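Local coordinates for beta-mannosidase (Trichoderma harzianum, PDB 4CVU), which probably hydrolyses beta-mannosidic linkages, releasing mannose from beta-mannosides, as a fungal member of glycoside hydrolase family 2, at residues A[233-238]-A[344-349]; A[251-256]-A[300-305]; A[270-275]-A[324-329]. All coordinates share one frame; numbering follows the deposited sequence. Where two conformers were deposited one is given.

Interaction 1: residues A[233-238]-A[344-349]; sequences IDIFRK and RRVGFR
Apolar packing dominates, with Ile235 at its centre: CD1 meets Val346 and stands over the Phe348 ring, and CG2 meets the same ring at CD2. Ile235 CG1 is anti to the carbonyl carbon (chi1 -60°) and carries CD1 to 3.6 Å from Val346 CG2; Ile235 CG2, anti to the backbone N, comes within 3.5 Å of Phe348 CD2. Further back, Ile233 CG2 touches Val346 CG1 at 4.1 Å. A branched aliphatic suits this place because one residue can serve both a methyl group and an aromatic ring.

The aromatic part is a CH-pi contact, Ile235 CD1 lying 4.3 Å from the Phe348 ring centroid and 15° off the normal. Trp252 meets the same ring edge-to-face.

No direct hydrogen bond joins the segments; a water instead lies 2.9 Å from both Ile235 O and Arg349 O.

An alanine here removes CG1, CG2 and CD1, and would probably open a gap between Val346 and Phe348 and leave the ring less firmly placed.

The axes of the two short strand segments come no closer than 9.4 Å, at 17° to parallel. Side-chain packing, supplemented by one water, therefore joins strand 227-237 to strand 340-346 and the residues that follow it, at the two edges of one seven-strand sheet.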
loop_
_atom_site.group_PDB
_atom_site.type_symbol
_atom_site.label_atom_id
_atom_site.label_comp_id
_atom_site.label_asym_id
_atom_site.label_seq_id
_atom_site.Cartn_x
_atom_site.Cartn_y
_atom_site.Cartn_z
ATOM N N ILE A 233 -10.300 -46.375 8.266
ATOM C CA ILE A 233 -11.498 -47.085 7.794
ATOM C C ILE A 233 -11.293 -47.346 6.318
ATOM O O ILE A 233 -10.979 -46.389 5.535
ATOM C CB ILE A 233 -12.789 -46.276 7.961
ATOM C CG1 ILE A 233 -12.980 -45.777 9.416
ATOM C CG2 ILE A 233 -13.987 -47.103 7.534
ATOM C CD1 ILE A 233 -13.095 -46.872 10.452
ATOM N N ASP A 234 -11.409 -48.608 5.935
ATOM C CA ASP A 234 -11.206 -49.026 4.544
ATOM C C ASP A 234 -12.468 -49.770 4.127
ATOM O O ASP A 234 -12.740 -50.873 4.622
ATOM C CB ASP A 234 -9.972 -49.917 4.416
ATOM C CG ASP A 234 -9.482 -50.064 2.976
ATOM O OD1 ASP A 234 -9.871 -49.269 2.065
ATOM O OD2 ASP A 234 -8.686 -50.981 2.748
ATOM N N ILE A 235 -13.274 -49.116 3.299
ATOM C CA ILE A 235 -14.463 -49.718 2.747
ATOM C C ILE A 235 -14.171 -50.066 1.298
ATOM O O ILE A 235 -13.862 -49.184 0.481
ATOM C CB ILE A 235 -15.665 -48.793 2.837
ATOM C CG1 ILE A 235 -15.944 -48.464 4.308
ATOM C CG2 ILE A 235 -16.857 -49.481 2.228
ATOM C CD1 ILE A 235 -17.044 -47.461 4.513
ATOM N N PHE A 236 -14.218 -51.355 1.002
ATOM C CA PHE A 236 -13.887 -51.868 -0.328
ATOM C C PHE A 236 -14.817 -53.033 -0.690
ATOM O O PHE A 236 -15.569 -53.514 0.155
ATOM C CB PHE A 236 -12.421 -52.310 -0.394
ATOM C CG PHE A 236 -12.020 -53.273 0.679
ATOM C CD1 PHE A 236 -11.764 -52.836 1.981
ATOM C CD2 PHE A 236 -11.900 -54.625 0.397
ATOM C CE1 PHE A 236 -11.400 -53.720 2.959
ATOM C CE2 PHE A 236 -11.545 -55.524 1.380
ATOM C CZ PHE A 236 -11.303 -55.071 2.668
ATOM N N ARG A 237 -14.776 -53.449 -1.954
ATOM C CA ARG A 237 -15.525 -54.618 -2.392
ATOM C C ARG A 237 -14.717 -55.844 -2.026
ATOM O O ARG A 237 -13.478 -55.846 -2.084
ATOM C CB ARG A 237 -15.766 -54.579 -3.910
ATOM C CG ARG A 237 -16.681 -53.452 -4.405
ATOM C CD ARG A 237 -18.146 -53.787 -4.216
ATOM N NE ARG A 237 -19.048 -52.748 -4.703
ATOM C CZ ARG A 237 -20.375 -52.870 -4.799
ATOM N NH1 ARG A 237 -20.977 -54.007 -4.456
ATOM N NH2 ARG A 237 -21.116 -51.863 -5.252
ATOM N N LYS A 238 -15.410 -56.908 -1.663
ATOM C CA LYS A 238 -14.718 -58.113 -1.283
ATOM C C LYS A 238 -13.852 -58.605 -2.460
ATOM O O LYS A 238 -14.286 -58.621 -3.608
ATOM C CB LYS A 238 -15.715 -59.175 -0.841
ATOM C CG LYS A 238 -15.068 -60.300 -0.068
ATOM C CD LYS A 238 -16.038 -60.976 0.891
ATOM C CE LYS A 238 -15.324 -62.083 1.664
ATOM N NZ LYS A 238 -14.095 -61.545 2.344
ATOM N N ARG A 344 -15.997 -41.577 12.288
ATOM C CA ARG A 344 -15.650 -40.976 11.022
ATOM C C ARG A 344 -16.878 -40.885 10.113
ATOM O O ARG A 344 -17.853 -41.617 10.291
ATOM C CB ARG A 344 -14.553 -41.815 10.350
ATOM C CG ARG A 344 -13.197 -41.788 11.065
ATOM C CD ARG A 344 -12.620 -40.390 11.183
ATOM N NE ARG A 344 -11.255 -40.369 11.697
ATOM C CZ ARG A 344 -10.913 -40.260 12.977
ATOM N NH1 ARG A 344 -11.817 -40.170 13.921
ATOM N NH2 ARG A 344 -9.639 -40.233 13.315
ATOM N N ARG A 345 -16.825 -40.003 9.122
ATOM C CA ARG A 345 -17.850 -39.973 8.079
ATOM C C ARG A 345 -17.291 -40.631 6.816
ATOM O O ARG A 345 -16.199 -40.310 6.365
ATOM C CB ARG A 345 -18.337 -38.548 7.818
ATOM C CG ARG A 345 -19.485 -38.495 6.816
ATOM C CD ARG A 345 -20.142 -37.128 6.698
ATOM N NE ARG A 345 -19.250 -36.145 6.097
ATOM C CZ ARG A 345 -19.557 -34.885 5.808
ATOM N NH1 ARG A 345 -20.770 -34.413 6.040
ATOM N NH2 ARG A 345 -18.635 -34.100 5.250
ATOM N N VAL A 346 -18.036 -41.571 6.261
ATOM C CA VAL A 346 -17.545 -42.414 5.166
ATOM C C VAL A 346 -18.519 -42.521 3.991
ATOM O O VAL A 346 -19.664 -42.141 4.092
ATOM C CB VAL A 346 -17.212 -43.844 5.692
ATOM C CG1 VAL A 346 -16.223 -43.761 6.842
ATOM C CG2 VAL A 346 -18.466 -44.589 6.149
ATOM N N GLY A 347 -18.046 -43.085 2.884
ATOM C CA GLY A 347 -18.889 -43.384 1.729
ATOM C C GLY A 347 -18.630 -44.786 1.203
ATOM O O GLY A 347 -17.533 -45.346 1.388
ATOM N N PHE A 348 -19.646 -45.357 0.569
ATOM C CA PHE A 348 -19.534 -46.623 -0.114
ATOM C C PHE A 348 -19.390 -46.350 -1.586
ATOM O O PHE A 348 -20.346 -45.958 -2.243
ATOM C CB PHE A 348 -20.764 -47.508 0.159
ATOM C CG PHE A 348 -20.819 -48.027 1.553
ATOM C CD1 PHE A 348 -21.361 -47.259 2.571
ATOM C CD2 PHE A 348 -20.321 -49.295 1.858
ATOM C CE1 PHE A 348 -21.408 -47.753 3.870
ATOM C CE2 PHE A 348 -20.355 -49.785 3.144
ATOM C CZ PHE A 348 -20.901 -49.015 4.151
ATOM N N ARG A 349 -18.162 -46.510 -2.074
ATOM C CA ARG A 349 -17.876 -46.438 -3.498
ATOM C C ARG A 349 -16.527 -47.027 -3.820
ATOM O O ARG A 349 -15.689 -47.209 -2.944
ATOM C CB ARG A 349 -17.954 -44.988 -4.038
ATOM C CG ARG A 349 -17.286 -43.919 -3.185
ATOM C CD ARG A 349 -15.803 -43.764 -3.458
ATOM N NE ARG A 349 -15.030 -44.644 -2.603
ATOM C CZ ARG A 349 -13.798 -44.390 -2.178
ATOM N NH1 ARG A 349 -13.189 -43.265 -2.506
ATOM N NH2 ARG A 349 -13.186 -45.276 -1.403
HETATM O O HOH W 1 -13.468 -48.916 -2.418
#

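Interaction 2: residues A[251-256]-A[300-305]; sequences PWVVNA and TGSVTI. With NAG (2-acetamido-2-deoxy-beta-D-glucopyranose), chain E.
Val254 and Val303 face each other as a hydrogen-bonded antiparallel pair, and their side chains rise from the same face of the sheet. Val303 CG1 sits between its own backbone N and carbonyl carbon (chi1 65°), from where it meets Val254 CB at 3.9 Å. The other branch of interest, Val254 CG2, crosses obliquely to Ile305 CD1, also at 3.9 Å. Beta-branched residues suit this face, since they favour the extended backbone and offer short, stiff hydrocarbon to the interior, where Val254 also touches Ile326 and Ala256 touches Val328. Trp252 starts from this face too, but its indole leads away from 300-305 toward Phe348 and Ile235.

The reverse face carries Val253, Asn255, Ser302 and Thr304, and is more polar. At its border Pro251 CB packs against Thr304 CG2 at 3.7 Å. Asn255 holds CG anti to its backbone N (chi1 -168°), and its ND2 is bonded covalently to C1 of an N-acetylglucosamine at 1.4 Å. The amide oxygen turns toward the partner strand: Asn255 OD1 lies 3.0 Å from Gly301 O, a meeting of two acceptors and not a bond. Thr300 CG2 flanks the linkage, 3.9 Å from NAG C1, while Thr300 OG1 is hydrogen-bonded to Ser257 OG. Ser257 completes the Asn-X-Ser sequon, and Arg473 hydrogen-bonds to the sugar.

Between the faces run paired backbone bonds, such as Ala256 N to Gly301 O at 2.8 Å and Gly301 N to Ala256 O at 3.0 Å. Glycine at this position puts no side chain beside Ala256. Residues that alternate between an apolar and a more polar face, the face opposite the core here N-glycosylated at Asn255, are typical of a beta sandwich such as this immunoglobulin-like family 2 domain.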
loop_
_atom_site.group_PDB
_atom_site.type_symbol
_atom_site.label_atom_id
_atom_site.label_comp_id
_atom_site.label_asym_id
_atom_site.label_seq_id
_atom_site.Cartn_x
_atom_site.Cartn_y
_atom_site.Cartn_z
ATOM N N PRO A 251 -20.055 -58.239 -2.035
ATOM C CA PRO A 251 -20.360 -57.551 -0.770
ATOM C C PRO A 251 -19.305 -56.514 -0.336
ATOM O O PRO A 251 -18.136 -56.603 -0.723
ATOM C CB PRO A 251 -20.458 -58.697 0.257
ATOM C CG PRO A 251 -19.801 -59.874 -0.379
ATOM C CD PRO A 251 -19.898 -59.695 -1.863
ATOM N N TRP A 252 -19.735 -55.550 0.465
ATOM C CA TRP A 252 -18.818 -54.533 1.005
ATOM C C TRP A 252 -18.105 -55.094 2.227
ATOM O O TRP A 252 -18.720 -55.788 3.025
ATOM C CB TRP A 252 -19.583 -53.264 1.386
ATOM C CG TRP A 252 -20.058 -52.486 0.215
ATOM C CD1 TRP A 252 -21.335 -52.412 -0.263
ATOM C CD2 TRP A 252 -19.264 -51.657 -0.632
ATOM N NE1 TRP A 252 -21.383 -51.582 -1.365
ATOM C CE2 TRP A 252 -20.120 -51.117 -1.616
ATOM C CE3 TRP A 252 -17.904 -51.325 -0.663
ATOM C CZ2 TRP A 252 -19.662 -50.255 -2.611
ATOM C CZ3 TRP A 252 -17.454 -50.472 -1.656
ATOM C CH2 TRP A 252 -18.323 -49.949 -2.616
ATOM N N VAL A 253 -16.807 -54.841 2.353
ATOM C CA VAL A 253 -16.100 -55.121 3.588
ATOM C C VAL A 253 -15.751 -53.778 4.205
ATOM O O VAL A 253 -15.191 -52.908 3.518
ATOM C CB VAL A 253 -14.814 -55.931 3.373
ATOM C CG1 VAL A 253 -14.138 -56.223 4.715
ATOM C CG2 VAL A 253 -15.100 -57.228 2.632
ATOM N N VAL A 254 -16.141 -53.591 5.460
ATOM C CA VAL A 254 -15.763 -52.440 6.259
ATOM C C VAL A 254 -14.683 -52.866 7.246
ATOM O O VAL A 254 -14.940 -53.661 8.128
ATOM C CB VAL A 254 -16.961 -51.898 7.036
ATOM C CG1 VAL A 254 -16.564 -50.702 7.903
ATOM C CG2 VAL A 254 -18.092 -51.527 6.075
ATOM N N ASN A 255 -13.467 -52.354 7.075
ATOM C CA ASN A 255 -12.356 -52.655 7.947
ATOM C C ASN A 255 -12.003 -51.437 8.796
ATOM O O ASN A 255 -11.873 -50.348 8.269
ATOM C CB ASN A 255 -11.153 -53.065 7.098
ATOM C CG ASN A 255 -10.031 -53.683 7.913
ATOM O OD1 ASN A 255 -10.226 -54.147 9.037
ATOM N ND2 ASN A 255 -8.838 -53.692 7.329
ATOM N N ALA A 256 -11.852 -51.623 10.097
ATOM C CA ALA A 256 -11.621 -50.525 11.007
ATOM C C ALA A 256 -10.410 -50.825 11.848
ATOM O O ALA A 256 -10.409 -51.775 12.587
ATOM C CB ALA A 256 -12.827 -50.306 11.896
ATOM N N THR A 300 -7.861 -53.682 15.582
ATOM C CA THR A 300 -8.435 -53.793 14.249
ATOM C C THR A 300 -9.502 -54.873 14.168
ATOM O O THR A 300 -9.362 -55.946 14.774
ATOM C CB THR A 300 -7.333 -54.167 13.236
ATOM O OG1 THR A 300 -6.217 -53.273 13.375
ATOM C CG2 THR A 300 -7.851 -54.122 11.814
ATOM N N GLY A 301 -10.555 -54.610 13.408
ATOM C CA GLY A 301 -11.554 -55.635 13.077
ATOM C C GLY A 301 -12.303 -55.286 11.810
ATOM O O GLY A 301 -12.202 -54.151 11.307
ATOM N N SER A 302 -13.061 -56.247 11.279
ATOM C CA SER A 302 -13.832 -56.013 10.063
ATOM C C SER A 302 -15.228 -56.598 10.110
ATOM O O SER A 302 -15.557 -57.398 10.987
ATOM C CB SER A 302 -13.098 -56.548 8.836
ATOM O OG SER A 302 -13.278 -57.926 8.680
ATOM N N VAL A 303 -16.043 -56.200 9.142
ATOM C CA VAL A 303 -17.390 -56.743 8.989
ATOM C C VAL A 303 -17.801 -56.688 7.532
ATOM O O VAL A 303 -17.388 -55.787 6.801
ATOM C CB VAL A 303 -18.417 -55.988 9.858
ATOM C CG1 VAL A 303 -18.584 -54.554 9.435
ATOM C CG2 VAL A 303 -19.768 -56.691 9.826
ATOM N N THR A 304 -18.596 -57.653 7.097
ATOM C CA THR A 304 -19.013 -57.718 5.693
ATOM C C THR A 304 -20.500 -57.388 5.595
ATOM O O THR A 304 -21.258 -57.825 6.430
ATOM C CB THR A 304 -18.662 -59.096 5.107
ATOM O OG1 THR A 304 -17.263 -59.282 5.276
ATOM C CG2 THR A 304 -19.004 -59.216 3.613
ATOM N N ILE A 305 -20.888 -56.607 4.586
ATOM C CA ILE A 305 -22.271 -56.129 4.399
ATOM C C ILE A 305 -22.803 -56.442 2.992
ATOM O O ILE A 305 -22.067 -56.330 2.010
ATOM C CB ILE A 305 -22.377 -54.620 4.664
ATOM C CG1 ILE A 305 -21.856 -54.281 6.066
ATOM C CG2 ILE A 305 -23.810 -54.144 4.501
ATOM C CD1 ILE A 305 -21.803 -52.788 6.390
HETATM C C1 NAG E . -7.619 -54.198 7.923
HETATM C C2 NAG E . -7.081 -55.466 7.264
HETATM C C3 NAG E . -5.801 -55.892 7.952
HETATM C C4 NAG E . -4.774 -54.744 7.906
HETATM C C5 NAG E . -5.416 -53.472 8.458
HETATM C C6 NAG E . -4.577 -52.204 8.325
HETATM C C7 NAG E . -8.763 -56.940 6.267
HETATM C C8 NAG E . -9.803 -57.999 6.503
HETATM N N2 NAG E . -8.108 -56.500 7.332
HETATM O O3 NAG E . -5.306 -57.022 7.278
HETATM O O4 NAG E . -3.646 -55.066 8.697
HETATM O O5 NAG E . -6.630 -53.203 7.808
HETATM O O6 NAG E . -5.237 -51.183 9.055
HETATM O O7 NAG E . -8.559 -56.538 5.125
#

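Interaction 3: residues A[270-275]-A[324-329]; sequences MSVIIT and YNITVS
Ile274 and Ile326 reach one another by different choices of first torsion. In Ile274, CG1 is anti to the carbonyl carbon (chi1 -54°), whereas in Ile326 it is anti to the backbone N (chi1 175°); the two CG1 atoms end 3.9 Å apart, and the side chains lie side by side, pointing the same way. Val272 and Val328 also lie side by side, with Val272 CG1 3.6 Å from Val328 CG2. Met270 bends at its thioether (chi3 78°), and its CE reaches Val328 CG1 at 4.0 Å. The long, unbranched chain of methionine lets its terminal methyl turn onto this neighbour.

At the far end Tyr324 lays its CB against Ile274 CG2, 3.9 Å away. The edge of its ring comes up to the Thr275 carbonyl, while its hydroxyl is hydrogen-bonded to the backbone N of Lys311. Phe348 meets the ring as well, the planes being turned nearly perpendicular.

The alternate residues Ser271, Ile273, Thr275, Asn325, Thr327 and Ser329 occupy the other face, which is mostly polar and partly exposed. There a water joins the strands, 2.8 Å from Ile273 O, to which it donates, and 2.9 Å from Thr327 OG1. Hydroxyl and amide side chains suit a surface where solvent can take part.

Six backbone hydrogen bonds hold the register, in three reciprocal pairs; those of Ile273 with Thr327 are both 3.0 Å long. Most are close to straight, but the bond from Asn325 N to Thr275 O is more bent.

Two neighbouring antiparallel strands whose hydrocarbon face turns to strand 252-261 across the core are typical of one layer of an immunoglobulin-like beta sandwich.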
loop_
_atom_site.group_PDB
_atom_site.type_symbol
_atom_site.label_atom_id
_atom_site.label_comp_id
_atom_site.label_asym_id
_atom_site.label_seq_id
_atom_site.Cartn_x
_atom_site.Cartn_y
_atom_site.Cartn_z
ATOM N N MET A 270 -14.955 -55.504 19.326
ATOM C CA MET A 270 -15.300 -54.304 18.562
ATOM C C MET A 270 -16.704 -54.403 17.968
ATOM O O MET A 270 -17.117 -55.441 17.432
ATOM C CB MET A 270 -14.282 -54.072 17.435
ATOM C CG MET A 270 -12.825 -53.995 17.869
ATOM S SD MET A 270 -11.690 -53.990 16.450
ATOM C CE MET A 270 -11.868 -52.270 15.947
ATOM N N SER A 271 -17.435 -53.308 18.076
ATOM C CA SER A 271 -18.756 -53.184 17.490
ATOM C C SER A 271 -18.839 -51.869 16.704
ATOM O O SER A 271 -18.064 -50.940 16.966
ATOM C CB SER A 271 -19.804 -53.180 18.589
ATOM O OG SER A 271 -19.628 -52.039 19.402
ATOM N N VAL A 272 -19.763 -51.796 15.748
ATOM C CA VAL A 272 -19.960 -50.592 14.941
ATOM C C VAL A 272 -21.427 -50.285 14.719
ATOM O O VAL A 272 -22.237 -51.196 14.557
ATOM C CB VAL A 272 -19.267 -50.684 13.560
ATOM C CG1 VAL A 272 -17.758 -50.758 13.737
ATOM C CG2 VAL A 272 -19.773 -51.872 12.745
ATOM N N ILE A 273 -21.757 -48.997 14.720
ATOM C CA ILE A 273 -23.048 -48.502 14.244
ATOM C C ILE A 273 -22.790 -47.626 13.021
ATOM O O ILE A 273 -22.020 -46.663 13.090
ATOM C CB ILE A 273 -23.796 -47.686 15.333
ATOM C CG1 ILE A 273 -24.087 -48.564 16.568
ATOM C CG2 ILE A 273 -25.107 -47.129 14.781
ATOM C CD1 ILE A 273 -24.258 -47.784 17.855
ATOM N N ILE A 274 -23.417 -47.973 11.907
ATOM C CA ILE A 274 -23.315 -47.217 10.667
ATOM C C ILE A 274 -24.688 -46.647 10.380
ATOM O O ILE A 274 -25.643 -47.386 10.196
ATOM C CB ILE A 274 -22.855 -48.096 9.487
ATOM C CG1 ILE A 274 -21.543 -48.819 9.831
ATOM C CG2 ILE A 274 -22.710 -47.257 8.231
ATOM C CD1 ILE A 274 -20.970 -49.654 8.704
ATOM N N THR A 275 -24.753 -45.319 10.304
ATOM C CA THR A 275 -26.007 -44.585 10.216
ATOM C C THR A 275 -25.942 -43.531 9.099
ATOM O O THR A 275 -24.855 -43.112 8.683
ATOM C CB THR A 275 -26.335 -43.926 11.577
ATOM O OG1 THR A 275 -27.529 -43.149 11.468
ATOM C CG2 THR A 275 -25.204 -43.018 12.048
ATOM N N TYR A 324 -22.202 -41.767 5.235
ATOM C CA TYR A 324 -22.674 -42.392 6.448
ATOM C C TYR A 324 -21.720 -42.102 7.592
ATOM O O TYR A 324 -20.524 -42.014 7.375
ATOM C CB TYR A 324 -22.767 -43.923 6.249
ATOM C CG TYR A 324 -23.803 -44.396 5.248
ATOM C CD1 TYR A 324 -25.128 -44.588 5.632
ATOM C CD2 TYR A 324 -23.452 -44.729 3.941
ATOM C CE1 TYR A 324 -26.084 -45.043 4.734
ATOM C CE2 TYR A 324 -24.391 -45.178 3.039
ATOM C CZ TYR A 324 -25.710 -45.346 3.441
ATOM O OH TYR A 324 -26.645 -45.788 2.550
ATOM N N ASN A 325 -22.248 -41.981 8.805
ATOM C CA ASN A 325 -21.418 -41.967 10.001
ATOM C C ASN A 325 -21.204 -43.397 10.531
ATOM O O ASN A 325 -22.152 -44.157 10.668
ATOM C CB ASN A 325 -22.023 -41.064 11.079
ATOM C CG ASN A 325 -21.969 -39.571 10.698
ATOM O OD1 ASN A 325 -21.243 -39.177 9.777
ATOM N ND2 ASN A 325 -22.715 -38.734 11.421
ATOM N N ILE A 326 -19.953 -43.745 10.803
ATOM C CA ILE A 326 -19.589 -45.011 11.385
ATOM C C ILE A 326 -18.914 -44.701 12.700
ATOM O O ILE A 326 -17.860 -44.052 12.724
ATOM C CB ILE A 326 -18.692 -45.879 10.460
ATOM C CG1 ILE A 326 -18.231 -47.160 11.178
ATOM C CG2 ILE A 326 -17.471 -45.137 9.965
ATOM C CD1 ILE A 326 -17.602 -48.200 10.262
ATOM N N THR A 327 -19.551 -45.140 13.790
ATOM C CA THR A 327 -18.977 -45.052 15.125
ATOM C C THR A 327 -18.489 -46.447 15.521
ATOM O O THR A 327 -19.247 -47.429 15.447
ATOM C CB THR A 327 -20.005 -44.520 16.146
ATOM O OG1 THR A 327 -20.488 -43.241 15.720
ATOM C CG2 THR A 327 -19.394 -44.376 17.529
ATOM N N VAL A 328 -17.222 -46.530 15.929
ATOM C CA VAL A 328 -16.571 -47.795 16.279
ATOM C C VAL A 328 -16.225 -47.784 17.753
ATOM O O VAL A 328 -15.494 -46.912 18.193
ATOM C CB VAL A 328 -15.259 -47.994 15.490
ATOM C CG1 VAL A 328 -14.591 -49.304 15.880
ATOM C CG2 VAL A 328 -15.501 -47.959 13.992
ATOM N N SER A 329 -16.730 -48.759 18.511
ATOM C CA SER A 329 -16.459 -48.859 19.949
ATOM C C SER A 329 -15.618 -50.101 20.268
ATOM O O SER A 329 -15.867 -51.190 19.737
ATOM C CB SER A 329 -17.770 -48.909 20.750
ATOM O OG SER A 329 -18.622 -47.819 20.429
HETATM O O HOH W 2 -17.492 -52.471 21.873
HETATM O O HOH W 3 -22.616 -44.069 13.996
#

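In the fold
All three interactions belong to one antiparallel sheet of seven strands in the family 2 domain. The sheet curls so that its two ends face each other, bringing strands 252-261 and 324-332 together across the core as in an immunoglobulin-like sandwich; there Val254 and Ile326 link interactions 2 and 3. The centres lie about 9 Å (interactions 1 and 2), about 12 Å (1 and 3) and about 11 Å (2 and 3) apart. Along the chain, 233-238 and 344-349 enclose the rest, while the segments of interactions 2 and 3 alternate between them. Interaction 1 brings together the two edge strands, each hydrogen-bonded to a strand of interaction 2 or 3. Sequence-distant strands are thereby gathered into one compact domain.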